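Local coordinates for vanadium-dependent haloperoxidase (PDB 4CIT), which probably catalyses the vanadate-dependent oxidation of iodide by hydrogen peroxide, as a bacterial iodoperoxidase of the haloperoxidase family, at residues 293-298 / 389-394. Numbering follows the deposited sequence. Where two conformers were deposited one is given.
Sequences MGIAKI and FDDDTE
Asp391 OD1, 4.1 Å from Ile298 CD1 across the contact, is gripped by two donors of Thr393. Thr393 N, 2.9 Å from Asp391 OD1, closes an Asx turn at the end of strand 389-391, which pairs antiparallel with 402-404. In the conformer described, Thr393 OG1 lies 2.6 Å from Asp391 OD1 on its syn side. His291, one turn before Ile295 on helix 288-302, bonds Asp391 OD2, so both carboxylate oxygens are held. Aspartate suits this place: CG anti to the backbone N (chi1 177°) starts a short side chain whose OD1 meets the N-H two residues on. Thr393 CG2 rests 3.7 Å from Gly294 C, where a CB on the helix would clash. Ile298 CD1 packs 3.5 Å from Asp392 OD1 and 3.6 Å from Asp390 O. Ile295 crosses Phe389 at about a right angle, its branch CG2 3.7 Å from Phe389 CZ; the broad ring also meets Phe404 and Phe407. An alanine here in place of Asp391 would probably leave Thr393 N and His291 NE2 without their carboxylate acceptors and let the turn shift. Within 293-298 the contact is van der Waals only; the polar tie to the helix comes from His291, just before it.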
loop_
_atom_site.group_PDB
_atom_site.type_symbol
_atom_site.label_atom_id
_atom_site.label_comp_id
_atom_site.label_asym_id
_atom_site.label_seq_id
_atom_site.Cartn_x
_atom_site.Cartn_y
_atom_site.Cartn_z
ATOM N N MET A 293 5.179 2.693 -0.663
ATOM C CA MET A 293 5.228 3.623 -1.750
ATOM C C MET A 293 6.381 4.593 -1.587
ATOM O O MET A 293 7.088 4.913 -2.546
ATOM C CB MET A 293 3.894 4.353 -2.006
ATOM C CG MET A 293 2.811 3.465 -2.467
ATOM S SD MET A 293 3.061 2.713 -4.119
ATOM C CE MET A 293 3.105 4.175 -5.055
ATOM N N GLY A 294 6.641 5.028 -0.359
ATOM C CA GLY A 294 7.721 5.828 -0.058
ATOM C C GLY A 294 9.086 5.150 -0.275
ATOM O O GLY A 294 10.039 5.787 -0.823
ATOM N N ILE A 295 9.186 3.859 0.098
ATOM C CA ILE A 295 10.400 3.083 -0.168
ATOM C C ILE A 295 10.591 2.865 -1.665
ATOM O O ILE A 295 11.760 2.989 -2.122
ATOM C CB ILE A 295 10.357 1.732 0.584
ATOM C CG1 ILE A 295 10.327 2.043 2.087
ATOM C CG2 ILE A 295 11.461 0.777 0.182
ATOM C CD1 ILE A 295 10.129 0.883 2.974
ATOM N N ALA A 296 9.499 2.686 -2.401
ATOM C CA ALA A 296 9.634 2.581 -3.856
ATOM C C ALA A 296 10.212 3.851 -4.465
ATOM O O ALA A 296 11.049 3.802 -5.352
ATOM C CB ALA A 296 8.333 2.279 -4.468
ATOM N N LYS A 297 9.774 4.984 -3.967
ATOM C CA LYS A 297 10.306 6.270 -4.390
ATOM C C LYS A 297 11.800 6.438 -4.101
ATOM O O LYS A 297 12.594 6.881 -4.961
ATOM C CB LYS A 297 9.487 7.384 -3.713
ATOM C CG LYS A 297 10.098 8.786 -3.976
ATOM C CD LYS A 297 9.350 10.006 -3.357
ATOM C CE LYS A 297 9.067 9.911 -1.843
ATOM N NZ LYS A 297 8.328 11.124 -1.293
ATOM N N ILE A 298 12.205 6.099 -2.871
ATOM C CA ILE A 298 13.588 6.138 -2.463
ATOM C C ILE A 298 14.485 5.361 -3.407
ATOM O O ILE A 298 15.554 5.883 -3.869
ATOM C CB ILE A 298 13.776 5.672 -0.997
ATOM C CG1 ILE A 298 13.202 6.715 -0.079
ATOM C CG2 ILE A 298 15.246 5.540 -0.699
ATOM C CD1 ILE A 298 13.000 6.265 1.366
ATOM N N PHE A 389 19.428 1.011 1.473
ATOM C CA PHE A 389 18.776 2.296 1.455
ATOM C C PHE A 389 18.545 2.857 2.828
ATOM O O PHE A 389 18.515 2.117 3.858
ATOM C CB PHE A 389 17.417 2.254 0.639
ATOM C CG PHE A 389 16.341 1.422 1.244
ATOM C CD1 PHE A 389 16.322 0.076 1.016
ATOM C CD2 PHE A 389 15.326 2.003 2.049
ATOM C CE1 PHE A 389 15.342 -0.748 1.623
ATOM C CE2 PHE A 389 14.343 1.219 2.594
ATOM C CZ PHE A 389 14.335 -0.154 2.372
ATOM N N ASP A 390 18.495 4.198 2.863
ATOM C CA ASP A 390 18.068 4.964 4.050
ATOM C C ASP A 390 16.626 5.308 3.916
ATOM O O ASP A 390 16.221 6.013 2.946
ATOM C CB ASP A 390 18.908 6.220 4.152
ATOM C CG ASP A 390 20.383 5.910 4.442
ATOM O OD1 ASP A 390 20.714 4.882 5.052
ATOM O OD2 ASP A 390 21.252 6.692 3.981
ATOM N N ASP A 391 15.825 4.875 4.884
ATOM C CA ASP A 391 14.379 5.077 4.834
ATOM C C ASP A 391 14.032 6.333 5.613
ATOM O O ASP A 391 13.988 6.257 6.873
ATOM C CB ASP A 391 13.633 3.859 5.399
ATOM C CG ASP A 391 12.118 4.025 5.450
ATOM O OD1 ASP A 391 11.597 5.123 5.045
ATOM O OD2 ASP A 391 11.441 3.046 5.835
ATOM N N ASP A 392 13.872 7.450 4.957
ATOM C CA ASP A 392 13.439 8.732 5.569
ATOM C C ASP A 392 11.951 9.024 5.408
ATOM O O ASP A 392 11.495 10.167 5.613
ATOM C CB ASP A 392 14.246 9.913 5.023
ATOM C CG ASP A 392 13.933 10.247 3.575
ATOM O OD1 ASP A 392 13.333 9.398 2.898
ATOM O OD2 ASP A 392 14.451 11.327 3.088
ATOM N N THR A 393 11.149 7.975 5.184
ATOM C CA THR A 393 9.742 8.173 4.910
ATOM C C THR A 393 8.955 8.689 6.092
ATOM O O THR A 393 7.953 9.371 5.876
ATOM C CB THR A 393 9.050 6.885 4.415
ATOM O OG1 THR A 393 9.150 5.854 5.408
ATOM C CG2 THR A 393 9.671 6.402 3.153
ATOM N N GLU A 394 9.400 8.382 7.302
ATOM C CA GLU A 394 8.743 8.684 8.546
ATOM C C GLU A 394 9.261 9.963 9.178
ATOM O O GLU A 394 8.675 10.433 10.149
ATOM C CB GLU A 394 8.932 7.521 9.537
ATOM C CG GLU A 394 8.386 6.134 9.093
ATOM C CD GLU A 394 6.831 6.027 9.083
ATOM O OE1 GLU A 394 6.169 6.754 9.852
ATOM O OE2 GLU A 394 6.240 5.148 8.442
#